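Local atomic coordinates of uncharacterized protein (Streptococcus pneumoniae, PDB entry 3LFT), a protein that binds L-tryptophan and is probably the substrate-binding component of an ABC transporter that takes up this amino acid. Residues D188-I194 / K214-S219; G228-I234 / T266-N272; N132-I136 / G162-E166. One frame throughout, in Å; residues are numbered along the deposited sequence.

Contact 1: D188-I194 / K214-S219; sequences DAIWVPI and KPIYPS. With TRP (tryptophan), chain C.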
# COMPACT_ATOMS: atom_id res chain seq x y z
N ASP A 188 3.65 -22.66 -6.31
CA ASP A 188 3.84 -22.42 -7.73
C ASP A 188 4.03 -20.95 -8.07
O ASP A 188 4.56 -20.62 -9.12
CB ASP A 188 2.65 -22.95 -8.52
CG ASP A 188 2.45 -24.44 -8.32
OD1 ASP A 188 3.45 -25.18 -8.28
OD2 ASP A 188 1.27 -24.84 -8.18
N ALA A 189 3.57 -20.08 -7.18
CA ALA A 189 3.64 -18.64 -7.41
C ALA A 189 3.67 -17.95 -6.07
O ALA A 189 3.16 -18.49 -5.08
CB ALA A 189 2.41 -18.17 -8.21
N ILE A 190 4.28 -16.77 -6.06
CA ILE A 190 4.34 -15.92 -4.86
C ILE A 190 3.40 -14.75 -5.08
O ILE A 190 3.45 -14.13 -6.13
CB ILE A 190 5.78 -15.40 -4.61
CG1 ILE A 190 6.76 -16.55 -4.37
CG2 ILE A 190 5.80 -14.40 -3.43
CD1 ILE A 190 8.21 -16.13 -4.52
N TRP A 191 2.55 -14.48 -4.10
CA TRP A 191 1.69 -13.30 -4.09
C TRP A 191 2.03 -12.42 -2.90
O TRP A 191 2.28 -12.92 -1.80
CB TRP A 191 0.21 -13.70 -4.06
CG TRP A 191 -0.75 -12.57 -3.86
CD1 TRP A 191 -1.19 -11.69 -4.80
CD2 TRP A 191 -1.37 -12.21 -2.63
NE1 TRP A 191 -2.06 -10.78 -4.22
CE2 TRP A 191 -2.20 -11.10 -2.89
CE3 TRP A 191 -1.34 -12.75 -1.34
CZ2 TRP A 191 -2.97 -10.49 -1.89
CZ3 TRP A 191 -2.11 -12.13 -0.33
CH2 TRP A 191 -2.92 -11.03 -0.63
N VAL A 192 2.10 -11.12 -3.14
CA VAL A 192 2.43 -10.15 -2.08
C VAL A 192 1.31 -9.13 -2.03
O VAL A 192 1.00 -8.52 -3.06
CB VAL A 192 3.75 -9.40 -2.36
CG1 VAL A 192 4.07 -8.45 -1.20
CG2 VAL A 192 4.90 -10.38 -2.55
N PRO A 193 0.68 -8.92 -0.87
CA PRO A 193 -0.34 -7.88 -0.74
C PRO A 193 0.29 -6.49 -0.75
O PRO A 193 1.51 -6.33 -0.96
CB PRO A 193 -1.02 -8.20 0.60
CG PRO A 193 -0.01 -8.95 1.38
CD PRO A 193 0.87 -9.68 0.39
N ILE A 194 -0.55 -5.47 -0.55
CA ILE A 194 -0.08 -4.09 -0.40
C ILE A 194 0.56 -4.02 1.00
O ILE A 194 -0.12 -3.72 1.98
CB ILE A 194 -1.22 -3.07 -0.61
CG1 ILE A 194 -1.97 -3.30 -1.92
CG2 ILE A 194 -0.66 -1.66 -0.59
CD1 ILE A 194 -3.25 -2.46 -2.01
N LYS A 214 9.80 -18.91 -9.96
CA LYS A 214 8.35 -18.91 -9.77
C LYS A 214 7.86 -17.53 -10.15
O LYS A 214 8.52 -16.55 -9.87
CB LYS A 214 7.98 -19.14 -8.31
CG LYS A 214 8.53 -20.41 -7.70
CD LYS A 214 8.34 -21.59 -8.63
CE LYS A 214 9.16 -22.75 -8.15
NZ LYS A 214 8.75 -23.97 -8.84
N PRO A 215 6.68 -17.44 -10.77
CA PRO A 215 6.15 -16.09 -11.00
C PRO A 215 5.77 -15.40 -9.70
O PRO A 215 5.26 -16.05 -8.77
CB PRO A 215 4.89 -16.35 -11.82
CG PRO A 215 4.52 -17.76 -11.54
CD PRO A 215 5.80 -18.49 -11.32
N ILE A 216 6.01 -14.09 -9.64
CA ILE A 216 5.64 -13.26 -8.49
C ILE A 216 4.54 -12.31 -8.93
O ILE A 216 4.65 -11.63 -9.98
CB ILE A 216 6.84 -12.45 -7.97
CG1 ILE A 216 8.04 -13.34 -7.69
CG2 ILE A 216 6.47 -11.71 -6.69
CD1 ILE A 216 9.36 -12.54 -7.61
N TYR A 217 3.47 -12.26 -8.14
CA TYR A 217 2.37 -11.33 -8.35
C TYR A 217 2.32 -10.35 -7.16
O TYR A 217 1.58 -10.57 -6.19
CB TYR A 217 1.05 -12.09 -8.44
CG TYR A 217 0.84 -12.88 -9.72
CD1 TYR A 217 0.20 -12.27 -10.80
CD2 TYR A 217 1.24 -14.21 -9.85
CE1 TYR A 217 -0.06 -12.98 -11.96
CE2 TYR A 217 0.99 -14.92 -11.04
CZ TYR A 217 0.35 -14.29 -12.08
OH TYR A 217 0.07 -14.97 -13.24
N PRO A 218 3.11 -9.27 -7.22
CA PRO A 218 3.24 -8.36 -6.07
C PRO A 218 2.38 -7.12 -6.29
O PRO A 218 2.37 -6.55 -7.39
CB PRO A 218 4.72 -8.01 -6.08
CG PRO A 218 5.08 -7.99 -7.58
CD PRO A 218 4.09 -8.94 -8.28
N SER A 219 1.66 -6.70 -5.25
CA SER A 219 0.62 -5.66 -5.37
C SER A 219 1.11 -4.23 -5.42
O SER A 219 0.65 -3.36 -4.65
CB SER A 219 -0.41 -5.85 -4.24
OG SER A 219 -0.96 -7.15 -4.29
N TRP C . -1.81 0.86 1.70
CA TRP C . -0.59 0.54 2.49
C TRP C . -0.91 0.54 3.95
O TRP C . -0.01 0.68 4.78
CB TRP C . 0.52 1.55 2.15
CG TRP C . 0.90 1.49 0.69
CD1 TRP C . 0.49 2.35 -0.33
CD2 TRP C . 1.75 0.48 0.06
NE1 TRP C . 1.04 1.94 -1.52
CE2 TRP C . 1.77 0.84 -1.36
CE3 TRP C . 2.41 -0.63 0.55
CZ2 TRP C . 2.51 0.04 -2.22
CZ3 TRP C . 3.13 -1.41 -0.34
CH2 TRP C . 3.17 -1.07 -1.71
OXT TRP C . -2.09 0.40 4.31
O HOH W 1 5.83 -24.77 -9.53
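The carbonyl of V192 takes two bonds from S219, one from the backbone and one from the hydroxyl. S219 OG donates to V192 O at 2.7 Å, lying in the carbonyl plane on a lone pair, while S219 N reaches the same oxygen at 2.9 Å with a more bent N-H...O angle of 139°. With chi1 at -57° OG sits beside its own backbone N, which brings both donors to one acceptor.

The remaining backbone bonds are those of two nearly parallel strands whose axes run 4.6 Å apart. Y217 N donates to I190 O at 2.7 Å, nearly straight. P215 O and Y217 O take I190 N and V192 N, the latter donor standing 40° out of the carbonyl plane.

Apolar contacts lie on both faces. I190 CD1 meets I216 CG1 at 4.2 Å and V192 CB lies near P218 CB; on the other face W191 CD1 sits 4.3 Å from Y217 CB, and A189 CB approaches the edge of the Y217 ring.

At the far end, in one of two K214 conformers, a water can link D188 OD1 and K214 NZ; D188 OD2 accepts instead from K134 N and T135 N. I194, a residue of the tryptophan pocket, packs CG2 3.3 Å from CD2 of the ligand.

The strands are neighbours in a four-stranded parallel sheet, connected through helices 196-200 and 202-208; 135-141 flanks 189-192, and 216-218 is an edge strand. Helix 202-208 packs on I216 and P218, while on the other face W191 stacks with F154 of helix 145-160 and bonds through NE1 to Q122 of helix 119-129.

Contact 2: G228-I234 / T266-N272; sequences GLASVVI and TGKSVIN
An antiparallel pair within a mixed three-stranded sheet is formed here: strand 230-233 lies at its edge and 268-271 at its centre, their short axes 4.4 Å apart at 154°. S231 with V270 and V233 with K268 are the hydrogen-bonded pairs. S231 N donates to V270 O at 3.0 Å in the carbonyl plane, and V270 N returns the bond to S231 O at 2.9 Å. V233 and K268 exchange an equivalent pair of bonds. A230 faces I271, and V232 faces S269, as non-hydrogen-bonded pairs with closer CA atoms.

On the S231 and V270 face, V233 CG2 meets V270 CG1 at 3.8 Å, the two valines crossing at a slant. V270 has CG1 between its backbone N and carbonyl carbon (chi1 51°), which directs this methyl at V233. G267, with positive phi (63°), has its CA 3.0 Å from V233 O.

Beyond the strand N272 N donates to L229 O at 2.8 Å, and N272 CB lies 3.2 Å from G228 O. Five backbone bonds, four of them within the two hydrogen-bonded pairs, thus define the register, while the N272 amide ties the strand end to two helices: OD1 caps I275 N at the start of helix 273-278 and ND2 reaches V224 O.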
# COMPACT_ATOMS: atom_id res chain seq x y z
N GLY A 228 8.73 -8.42 -10.65
CA GLY A 228 7.47 -9.15 -10.55
C GLY A 228 6.89 -9.40 -11.93
O GLY A 228 7.25 -8.71 -12.90
N LEU A 229 6.00 -10.38 -12.04
CA LEU A 229 5.36 -10.71 -13.29
C LEU A 229 4.22 -9.75 -13.62
O LEU A 229 4.18 -9.17 -14.72
CB LEU A 229 4.85 -12.15 -13.25
CG LEU A 229 3.93 -12.56 -14.41
CD1 LEU A 229 4.66 -12.48 -15.74
CD2 LEU A 229 3.34 -13.95 -14.19
N ALA A 230 3.29 -9.58 -12.68
CA ALA A 230 2.09 -8.81 -12.96
C ALA A 230 1.33 -8.60 -11.67
O ALA A 230 1.58 -9.25 -10.64
CB ALA A 230 1.20 -9.58 -13.95
N SER A 231 0.41 -7.64 -11.70
CA SER A 231 -0.54 -7.44 -10.63
C SER A 231 -1.74 -6.63 -11.12
O SER A 231 -1.83 -6.33 -12.31
CB SER A 231 0.12 -6.79 -9.40
OG SER A 231 -0.78 -6.81 -8.30
N VAL A 232 -2.62 -6.28 -10.19
CA VAL A 232 -3.72 -5.34 -10.42
C VAL A 232 -3.60 -4.31 -9.31
O VAL A 232 -3.59 -4.68 -8.13
CB VAL A 232 -5.10 -6.01 -10.42
CG1 VAL A 232 -6.17 -4.99 -10.78
CG2 VAL A 232 -5.11 -7.20 -11.41
N VAL A 233 -3.46 -3.04 -9.69
CA VAL A 233 -2.98 -2.02 -8.75
C VAL A 233 -3.73 -0.71 -8.89
O VAL A 233 -4.27 -0.40 -9.94
CB VAL A 233 -1.46 -1.76 -8.92
CG1 VAL A 233 -0.67 -3.04 -8.63
CG2 VAL A 233 -1.14 -1.26 -10.33
N ILE A 234 -3.71 0.04 -7.80
CA ILE A 234 -4.28 1.38 -7.78
C ILE A 234 -3.19 2.39 -8.11
O ILE A 234 -2.01 2.17 -7.80
CB ILE A 234 -4.85 1.67 -6.42
CG1 ILE A 234 -6.01 0.72 -6.17
CG2 ILE A 234 -5.33 3.11 -6.32
CD1 ILE A 234 -6.21 0.49 -4.73
N THR A 266 -10.53 -0.20 -7.54
CA THR A 266 -10.56 -1.13 -8.68
C THR A 266 -9.27 -1.42 -9.41
O THR A 266 -8.94 -2.58 -9.74
CB THR A 266 -11.75 -0.97 -9.56
OG1 THR A 266 -12.17 0.41 -9.56
CG2 THR A 266 -12.88 -1.79 -8.92
N GLY A 267 -8.55 -0.35 -9.66
CA GLY A 267 -7.26 -0.43 -10.27
C GLY A 267 -7.31 -0.98 -11.68
O GLY A 267 -8.37 -1.11 -12.30
N LYS A 268 -6.11 -1.30 -12.16
CA LYS A 268 -5.87 -1.78 -13.52
C LYS A 268 -4.68 -2.69 -13.47
O LYS A 268 -3.86 -2.61 -12.54
CB LYS A 268 -5.56 -0.62 -14.48
CG LYS A 268 -6.70 0.35 -14.72
CD LYS A 268 -6.37 1.36 -15.83
CE LYS A 268 -7.51 2.35 -16.03
NZ LYS A 268 -7.07 3.57 -16.77
N SER A 269 -4.59 -3.59 -14.43
CA SER A 269 -3.47 -4.52 -14.42
C SER A 269 -2.16 -3.80 -14.78
O SER A 269 -2.14 -2.76 -15.47
CB SER A 269 -3.71 -5.68 -15.37
OG SER A 269 -3.74 -5.18 -16.68
N VAL A 270 -1.06 -4.41 -14.34
CA VAL A 270 0.28 -4.04 -14.76
C VAL A 270 1.01 -5.34 -15.08
O VAL A 270 0.97 -6.28 -14.30
CB VAL A 270 1.00 -3.16 -13.70
CG1 VAL A 270 0.94 -3.80 -12.31
CG2 VAL A 270 2.44 -2.85 -14.11
N ILE A 271 1.64 -5.38 -16.25
CA ILE A 271 2.25 -6.60 -16.76
C ILE A 271 3.69 -6.33 -17.15
O ILE A 271 3.97 -5.39 -17.89
CB ILE A 271 1.48 -7.15 -17.98
CG1 ILE A 271 -0.00 -7.33 -17.64
CG2 ILE A 271 2.12 -8.47 -18.49
CD1 ILE A 271 -0.84 -7.75 -18.79
N ASN A 272 4.59 -7.17 -16.65
CA ASN A 272 6.00 -7.07 -17.02
C ASN A 272 6.25 -8.06 -18.13
O ASN A 272 6.40 -9.26 -17.91
CB ASN A 272 6.90 -7.34 -15.81
CG ASN A 272 8.32 -6.98 -16.06
OD1 ASN A 272 8.87 -7.22 -17.14
ND2 ASN A 272 8.97 -6.46 -15.03

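Contact 3: N132-I136 / G162-E166; sequences NVKTI and GLTVE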
# COMPACT_ATOMS: atom_id res chain seq x y z
N ASN A 132 -1.25 -22.75 -15.11
CA ASN A 132 -0.64 -23.93 -14.47
C ASN A 132 -0.39 -23.78 -12.97
O ASN A 132 -0.04 -24.75 -12.29
CB ASN A 132 0.66 -24.33 -15.20
CG ASN A 132 1.09 -25.78 -14.92
OD1 ASN A 132 0.26 -26.68 -14.74
ND2 ASN A 132 2.40 -26.01 -14.93
N VAL A 133 -0.57 -22.57 -12.45
CA VAL A 133 -0.38 -22.31 -11.02
C VAL A 133 -1.53 -22.90 -10.20
O VAL A 133 -2.70 -22.59 -10.44
CB VAL A 133 -0.27 -20.79 -10.78
CG1 VAL A 133 -0.51 -20.43 -9.30
CG2 VAL A 133 1.09 -20.30 -11.24
N LYS A 134 -1.18 -23.76 -9.24
CA LYS A 134 -2.16 -24.43 -8.38
C LYS A 134 -2.12 -23.93 -6.93
O LYS A 134 -3.16 -23.74 -6.28
CB LYS A 134 -1.94 -25.94 -8.42
CG LYS A 134 -2.10 -26.54 -9.81
CD LYS A 134 -1.68 -28.00 -9.82
CE LYS A 134 -1.74 -28.59 -11.21
NZ LYS A 134 -1.25 -29.99 -11.20
N THR A 135 -0.91 -23.71 -6.43
CA THR A 135 -0.69 -23.27 -5.06
C THR A 135 0.03 -21.92 -5.06
O THR A 135 1.02 -21.74 -5.76
CB THR A 135 0.12 -24.31 -4.24
OG1 THR A 135 -0.49 -25.60 -4.36
CG2 THR A 135 0.20 -23.91 -2.75
N ILE A 136 -0.50 -21.00 -4.28
CA ILE A 136 0.09 -19.67 -4.13
C ILE A 136 0.66 -19.51 -2.73
O ILE A 136 0.01 -19.87 -1.75
CB ILE A 136 -1.00 -18.60 -4.33
CG1 ILE A 136 -1.55 -18.68 -5.76
CG2 ILE A 136 -0.45 -17.22 -4.05
CD1 ILE A 136 -2.86 -17.98 -5.96
N GLY A 162 -10.47 -22.12 -7.26
CA GLY A 162 -9.82 -23.41 -7.30
C GLY A 162 -8.33 -23.42 -7.05
O GLY A 162 -7.64 -24.37 -7.41
N LEU A 163 -7.84 -22.35 -6.42
CA LEU A 163 -6.44 -22.25 -6.04
C LEU A 163 -6.28 -22.49 -4.54
O LEU A 163 -7.25 -22.40 -3.79
CB LEU A 163 -5.91 -20.85 -6.38
CG LEU A 163 -5.88 -20.51 -7.87
CD1 LEU A 163 -5.66 -19.03 -8.05
CD2 LEU A 163 -4.79 -21.30 -8.58
N THR A 164 -5.07 -22.82 -4.12
CA THR A 164 -4.75 -22.95 -2.69
C THR A 164 -3.75 -21.88 -2.30
O THR A 164 -2.84 -21.54 -3.08
CB THR A 164 -4.19 -24.35 -2.37
OG1 THR A 164 -5.18 -25.35 -2.70
CG2 THR A 164 -3.83 -24.49 -0.89
N VAL A 165 -3.93 -21.31 -1.12
CA VAL A 165 -3.03 -20.28 -0.60
C VAL A 165 -2.44 -20.78 0.70
O VAL A 165 -3.17 -21.19 1.62
CB VAL A 165 -3.75 -18.94 -0.36
CG1 VAL A 165 -2.79 -17.91 0.23
CG2 VAL A 165 -4.37 -18.40 -1.64
N GLU A 166 -1.11 -20.81 0.73
CA GLU A 166 -0.35 -21.09 1.95
C GLU A 166 0.29 -19.78 2.39
O GLU A 166 0.85 -19.04 1.56
CB GLU A 166 0.73 -22.14 1.69
CG GLU A 166 1.50 -22.60 2.95
CD GLU A 166 2.26 -23.92 2.76
OE1 GLU A 166 2.82 -24.41 3.76
OE2 GLU A 166 2.29 -24.44 1.62
O HOH W 2 -5.07 -25.63 -5.18
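L163 reaches across with both of its methyls. CD1 lies 3.6 Å from I136 CD1, the two side chains meeting at a slant, and CD2 comes to 3.1 Å from V133 O and 4.4 Å from V133 CG1. The first torsion of L163 (chi1 -64°) sets CG beside the backbone N, opposite the carbonyl carbon, and the branch beyond it turns toward 132-136. I136 CB also faces V165 CG2.

Three nearly straight backbone bonds hold the strands in parallel register: T164 N to K134 O, I136 N to T164 O at 2.7 Å, and E166 N to I136 O at 2.9 Å. K134 O takes a second donor, a water 2.9 Å away that also lies close to T164 OG1.

These strands open and close a beta-alpha-beta crossover, 135-141 leading through helix 145-160 to 164-170, an edge strand of its sheet. G162 ends that helix in a Schellman motif with phi at 86°, turning the chain into the strand.

Helix 145-160 supplies F154 against I136 and V165, and A158 against L163 and V165. From helix 119-129, I126 packs on V133 and I136. The entry into strand 135-141 is held by D188, whose OD2 accepts from both K134 N and T135 N.

Along the chain contact 3 closes before contact 1 opens, and contact 1 before contact 2. Contacts 3 and 1 lie in one parallel sheet, ordered 164-170, 135-141, 189-192, 216-218, their centres 11 Å apart, and D188 N probably bonds to T135 O (2.8 Å) between them. Contact 2 belongs to the mixed sheet, its centre also 11 Å from contact 1, with a probable hydrogen bond from L229 N to I216 O (2.8 Å) joining the two. Contacts 2 and 3 do not touch, their centres about 19 Å apart. Contact 1 thus links the other two and, through I194, reaches the tryptophan pocket, whereas the six-stranded parallel sheet is separate, consistent with the two-lobed architecture of periplasmic-type binding proteins.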